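Local coordinates for glycerol uptake operon antiterminator-related protein (Thermotoga maritima, PDB 1VKF) that is of unproven function but probably belongs to the TIM-barrel antiterminators that respond to glycerol-3-phosphate in control of glycerol uptake genes, at residues E122-L127 with P148-I153; E74-V79 with P92-V97. All blocks are in the same frame, centred on the assembly; numbering follows the deposited sequence.

Contact 1 of 2, residues E122-L127 with P148-I153; sequences EQIETL and PGRTVI
R150 reaches from the loop before strand 151-155 to helix 114-127 and lays its guanidinium group against I124 and E125. The methyl CG2 of I124 sits 3.4 Å from R150 CD and, with E125 CA, covers one face of the guanidinium. That methyl is anti to its own backbone N, which turns it onto the arginine while CG1 lies beside the N. E125 crosses the arginine at about a right angle, with its carboxylate turned 56° from the guanidinium plane. E125 OE2 stays 4.8 Å from R150 NH2, so opposite charges are near but not in direct contact. One water bridges instead, accepting from R150 NH2 at 2.9 Å in the guanidinium plane and donating to E125 O. R150 NH1 is held by V129 O, in the link leaving the helix. A leucine here would probably leave V129 O without its arginine donor and break the water link to E125 O. Around this partly buried contact, I124 also packs on V132 of strand 131-135, whose backbone pairs in parallel with strand 151-155, so R150, from the loop leading into strand 151-155, reaches the helix that precedes the neighbouring strand 131-135.

Contact 2 of 2, residues E74-V79 with P92-V97; sequences EAILFV and PKNYVV
I76 projects from helix 73-82 and pushes the end of its side chain between N94 and V97 of helix 92-100, and its 78 Å² is more than half of the surface buried here. One atom does most of the touching. CD1 lies 3.3 Å from the backbone oxygen N94 O and 3.6 Å from V97 CG1, so the same methyl meets a polar carbonyl and an apolar side chain. The chi1 of -66° places I76 CG1 beside the backbone N and anti to the carbonyl carbon, and an extended chi2 of 154° carries CD1 outward to the neighbouring helix.

V97 presents its CB and CG1 to this methyl, the two side chains crossing at a slant. Its CG1 stands anti to the backbone N, with chi1 170°, which brings that branch to I76. No hydrogen bond joins the two segments; the contact is van der Waals, one methyl set against a side chain and a helix carbonyl.

N94 contributes mainly through its backbone: its amide is engaged elsewhere, and OD1 comes no nearer to I76 CD1 than 4.3 Å. OD1 accepts from the backbone N of G72, just ahead of helix 73-82, while ND2 is bonded to T89 OG1 at the end of strand 86-89. These two bonds fix the rotation of the buried amide and tie the start of one helix to the strand end that precedes the other.

Beyond the pair, I76 also rests on M63 and I103, both in loops. Helices 73-82 and 92-100 follow one another with strand 86-89 between them, as successive outer helices do in the repeated beta-alpha units of a TIM barrel, the fold to which this family belongs.

How the contacts relate
Both contacts belong to the outer layer of one barrel, with centres about 19 Å apart, and contact 2 closes along the chain before contact 1 opens. Contact 2 joins two helices and is buried, relying on van der Waals contact of one isoleucine methyl, with its amide bonded outside the segments. Contact 1 joins a helix to a loop and strand start, is only partly buried, and uses a water to link an arginine to the backbone of the helix. They share no helix or strand but meet directly: Q123 and L127 of contact 1 pack on P92 of contact 2, and L127 also touches V96. Helix 92-100 therefore has helix 73-82 and helix 114-127 as neighbours.

Contact 1 of 2, residues E122-L127 with P148-I153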
loop_
_atom_site.group_PDB
_atom_site.type_symbol
_atom_site.label_atom_id
_atom_site.label_comp_id
_atom_site.label_asym_id
_atom_site.label_seq_id
_atom_site.Cartn_x
_atom_site.Cartn_y
_atom_site.Cartn_z
ATOM N N GLU A 122 -18.294 -5.473 -0.237
ATOM C CA GLU A 122 -19.393 -4.557 0.060
ATOM C C GLU A 122 -18.855 -3.186 0.456
ATOM O O GLU A 122 -19.310 -2.150 -0.029
ATOM C CB GLU A 122 -20.248 -5.091 1.203
ATOM C CG GLU A 122 -21.563 -4.336 1.353
ATOM N N GLN A 123 -17.883 -3.177 1.359
ATOM C CA GLN A 123 -17.230 -1.934 1.749
ATOM C C GLN A 123 -16.572 -1.210 0.565
ATOM O O GLN A 123 -16.703 -0.000 0.433
ATOM C CB GLN A 123 -16.193 -2.241 2.812
ATOM C CG GLN A 123 -15.473 -1.040 3.329
ATOM C CD GLN A 123 -15.132 -1.158 4.795
ATOM O OE1 GLN A 123 -14.083 -1.704 5.133
ATOM N NE2 GLN A 123 -15.997 -0.614 5.672
ATOM N N ILE A 124 -15.854 -1.941 -0.295
ATOM C CA ILE A 124 -15.220 -1.350 -1.478
ATOM C C ILE A 124 -16.232 -0.662 -2.387
ATOM O O ILE A 124 -16.019 0.456 -2.852
ATOM C CB ILE A 124 -14.432 -2.416 -2.245
ATOM C CG1 ILE A 124 -13.108 -2.697 -1.504
ATOM C CG2 ILE A 124 -14.122 -1.979 -3.672
ATOM C CD1 ILE A 124 -12.478 -4.012 -1.859
ATOM N N GLU A 125 -17.355 -1.327 -2.589
ATOM C CA GLU A 125 -18.358 -0.838 -3.517
ATOM C C GLU A 125 -19.061 0.385 -2.915
ATOM O O GLU A 125 -19.274 1.375 -3.596
ATOM C CB GLU A 125 -19.303 -1.986 -3.886
ATOM C CG GLU A 125 -18.534 -3.045 -4.669
ATOM C CD GLU A 125 -19.374 -4.190 -5.185
ATOM O OE1 GLU A 125 -20.347 -4.564 -4.508
ATOM O OE2 GLU A 125 -19.016 -4.739 -6.259
ATOM N N THR A 126 -19.342 0.341 -1.625
ATOM C CA THR A 126 -20.071 1.417 -0.953
ATOM C C THR A 126 -19.271 2.700 -0.833
ATOM O O THR A 126 -19.806 3.788 -1.000
ATOM C CB THR A 126 -20.513 0.960 0.441
ATOM O OG1 THR A 126 -21.378 -0.173 0.301
ATOM C CG2 THR A 126 -21.419 2.017 1.089
ATOM N N LEU A 127 -17.983 2.574 -0.542
ATOM C CA LEU A 127 -17.113 3.721 -0.369
ATOM C C LEU A 127 -16.449 4.199 -1.677
ATOM O O LEU A 127 -15.793 5.226 -1.679
ATOM C CB LEU A 127 -16.038 3.372 0.658
ATOM C CG LEU A 127 -16.534 2.959 2.047
ATOM C CD1 LEU A 127 -15.349 2.674 2.953
ATOM C CD2 LEU A 127 -17.479 4.009 2.645
ATOM N N PRO A 148 -13.680 -6.637 -10.691
ATOM C CA PRO A 148 -13.127 -6.215 -11.983
ATOM C C PRO A 148 -13.287 -4.700 -12.141
ATOM O O PRO A 148 -14.247 -4.108 -11.637
ATOM C CB PRO A 148 -13.964 -6.996 -13.011
ATOM C CG PRO A 148 -15.171 -7.462 -12.286
ATOM C CD PRO A 148 -14.806 -7.582 -10.855
ATOM N N GLY A 149 -12.322 -4.069 -12.779
ATOM C CA GLY A 149 -12.282 -2.618 -12.839
ATOM C C GLY A 149 -11.543 -1.928 -11.686
ATOM O O GLY A 149 -11.260 -0.737 -11.764
ATOM N N ARG A 150 -11.263 -2.624 -10.594
ATOM C CA ARG A 150 -10.532 -1.978 -9.510
ATOM C C ARG A 150 -9.110 -2.482 -9.533
ATOM O O ARG A 150 -8.855 -3.600 -9.973
ATOM C CB ARG A 150 -11.219 -2.193 -8.159
ATOM C CG ARG A 150 -12.662 -1.618 -8.191
ATOM C CD ARG A 150 -13.460 -1.876 -6.972
ATOM N NE ARG A 150 -14.883 -1.673 -7.249
ATOM C CZ ARG A 150 -15.570 -0.572 -6.969
ATOM N NH1 ARG A 150 -15.006 0.495 -6.430
ATOM N NH2 ARG A 150 -16.853 -0.536 -7.280
ATOM N N THR A 151 -8.187 -1.629 -9.103
ATOM C CA THR A 151 -6.769 -1.968 -9.030
ATOM C C THR A 151 -6.499 -2.737 -7.763
ATOM O O THR A 151 -6.823 -2.261 -6.681
ATOM C CB THR A 151 -5.949 -0.696 -9.033
ATOM O OG1 THR A 151 -6.211 0.028 -10.229
ATOM C CG2 THR A 151 -4.471 -1.005 -9.117
ATOM N N VAL A 152 -5.942 -3.939 -7.889
ATOM C CA VAL A 152 -5.524 -4.721 -6.737
ATOM C C VAL A 152 -3.986 -4.804 -6.670
ATOM O O VAL A 152 -3.313 -5.122 -7.651
ATOM C CB VAL A 152 -6.148 -6.141 -6.754
ATOM C CG1 VAL A 152 -5.602 -6.996 -5.591
ATOM C CG2 VAL A 152 -7.669 -6.044 -6.704
ATOM N N ILE A 153 -3.447 -4.484 -5.501
ATOM C CA ILE A 153 -2.064 -4.723 -5.175
ATOM C C ILE A 153 -2.038 -5.874 -4.202
ATOM O O ILE A 153 -2.715 -5.855 -3.166
ATOM C CB ILE A 153 -1.467 -3.482 -4.520
ATOM C CG1 ILE A 153 -1.527 -2.291 -5.450
ATOM C CG2 ILE A 153 -0.010 -3.771 -4.051
ATOM C CD1 ILE A 153 -1.428 -0.974 -4.743
HETATM O O HOH W 1 -16.228 -3.687 -7.760
HETATM O O HOH W 2 -17.909 1.951 -6.114
#

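Contact 2 of 2, residues E74-V79 with P92-V97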
loop_
_atom_site.group_PDB
_atom_site.type_symbol
_atom_site.label_atom_id
_atom_site.label_comp_id
_atom_site.label_asym_id
_atom_site.label_seq_id
_atom_site.Cartn_x
_atom_site.Cartn_y
_atom_site.Cartn_z
ATOM N N GLU A 74 -6.603 15.417 10.553
ATOM C CA GLU A 74 -5.356 16.066 10.931
ATOM C C GLU A 74 -4.127 15.160 10.756
ATOM O O GLU A 74 -3.110 15.613 10.226
ATOM C CB GLU A 74 -5.426 16.630 12.362
ATOM C CG GLU A 74 -6.549 17.622 12.609
ATOM C CD GLU A 74 -7.909 17.019 12.950
ATOM O OE1 GLU A 74 -8.108 15.777 12.890
ATOM O OE2 GLU A 74 -8.823 17.825 13.250
ATOM N N ALA A 75 -4.251 13.878 11.106
ATOM C CA ALA A 75 -3.194 12.909 10.855
ATOM C C ALA A 75 -2.882 12.756 9.376
ATOM O O ALA A 75 -1.720 12.753 8.958
ATOM C CB ALA A 75 -3.514 11.571 11.471
ATOM N N ILE A 76 -3.927 12.677 8.558
ATOM C CA ILE A 76 -3.722 12.523 7.106
ATOM C C ILE A 76 -3.039 13.761 6.510
ATOM O O ILE A 76 -2.078 13.631 5.719
ATOM C CB ILE A 76 -5.063 12.274 6.378
ATOM C CG1 ILE A 76 -5.697 10.936 6.744
ATOM C CG2 ILE A 76 -4.866 12.388 4.883
ATOM C CD1 ILE A 76 -7.200 10.923 6.574
ATOM N N LEU A 77 -3.482 14.956 6.929
ATOM C CA LEU A 77 -2.865 16.221 6.510
ATOM C C LEU A 77 -1.419 16.336 6.997
ATOM O O LEU A 77 -0.597 16.879 6.260
ATOM C CB LEU A 77 -3.650 17.458 6.962
ATOM C CG LEU A 77 -5.008 17.544 6.282
ATOM C CD1 LEU A 77 -5.808 18.703 6.858
ATOM C CD2 LEU A 77 -4.852 17.618 4.770
ATOM N N PHE A 78 -1.045 15.789 8.179
ATOM C CA PHE A 78 0.298 15.753 8.625
ATOM C C PHE A 78 1.192 14.911 7.734
ATOM O O PHE A 78 2.303 15.323 7.396
ATOM C CB PHE A 78 0.334 15.182 10.061
ATOM C CG PHE A 78 1.684 15.102 10.667
ATOM C CD1 PHE A 78 2.429 13.983 10.446
ATOM C CD2 PHE A 78 2.178 16.161 11.411
ATOM C CE1 PHE A 78 3.717 13.865 11.011
ATOM C CE2 PHE A 78 3.448 16.065 12.001
ATOM C CZ PHE A 78 4.213 14.920 11.773
ATOM N N VAL A 79 0.678 13.754 7.322
ATOM C CA VAL A 79 1.427 12.876 6.470
ATOM C C VAL A 79 1.607 13.564 5.067
ATOM O O VAL A 79 2.690 13.467 4.476
ATOM C CB VAL A 79 0.716 11.487 6.376
ATOM C CG1 VAL A 79 1.367 10.650 5.315
ATOM C CG2 VAL A 79 0.796 10.816 7.740
ATOM N N PRO A 92 -11.450 2.448 7.152
ATOM C CA PRO A 92 -12.318 3.117 6.170
ATOM C C PRO A 92 -12.509 4.605 6.388
ATOM O O PRO A 92 -12.580 5.345 5.395
ATOM C CB PRO A 92 -13.665 2.387 6.328
ATOM C CG PRO A 92 -13.322 1.119 6.897
ATOM C CD PRO A 92 -12.113 1.269 7.743
ATOM N N LYS A 93 -12.583 5.049 7.631
ATOM C CA LYS A 93 -12.736 6.467 7.909
ATOM C C LYS A 93 -11.522 7.275 7.428
ATOM O O LYS A 93 -11.687 8.373 6.926
ATOM C CB LYS A 93 -12.985 6.715 9.405
ATOM C CG LYS A 93 -14.206 5.999 9.965
ATOM N N ASN A 94 -10.296 6.749 7.596
ATOM C CA ASN A 94 -9.094 7.433 7.098
ATOM C C ASN A 94 -9.170 7.497 5.581
ATOM O O ASN A 94 -8.842 8.505 4.962
ATOM C CB ASN A 94 -7.815 6.684 7.466
ATOM C CG ASN A 94 -7.353 6.917 8.911
ATOM O OD1 ASN A 94 -7.771 7.881 9.557
ATOM N ND2 ASN A 94 -6.464 6.021 9.415
ATOM N N TYR A 95 -9.611 6.393 4.961
ATOM C CA TYR A 95 -9.719 6.337 3.515
ATOM C C TYR A 95 -10.693 7.412 2.997
ATOM O O TYR A 95 -10.321 8.177 2.107
ATOM C CB TYR A 95 -10.184 4.930 3.061
ATOM C CG TYR A 95 -10.260 4.840 1.564
ATOM C CD1 TYR A 95 -9.145 4.505 0.846
ATOM C CD2 TYR A 95 -11.409 5.168 0.876
ATOM C CE1 TYR A 95 -9.135 4.444 -0.482
ATOM C CE2 TYR A 95 -11.418 5.136 -0.527
ATOM C CZ TYR A 95 -10.231 4.785 -1.175
ATOM O OH TYR A 95 -10.114 4.661 -2.530
ATOM N N VAL A 96 -11.889 7.504 3.586
ATOM C CA VAL A 96 -12.907 8.451 3.114
ATOM C C VAL A 96 -12.382 9.890 3.293
ATOM O O VAL A 96 -12.557 10.738 2.426
ATOM C CB VAL A 96 -14.309 8.283 3.820
ATOM C CG1 VAL A 96 -15.291 9.340 3.357
ATOM C CG2 VAL A 96 -14.902 6.918 3.507
ATOM N N VAL A 97 -11.725 10.157 4.403
ATOM C CA VAL A 97 -11.279 11.493 4.692
ATOM C C VAL A 97 -10.148 11.855 3.715
ATOM O O VAL A 97 -10.054 12.977 3.255
ATOM C CB VAL A 97 -10.824 11.622 6.194
ATOM C CG1 VAL A 97 -10.136 12.952 6.421
ATOM C CG2 VAL A 97 -12.007 11.511 7.110
#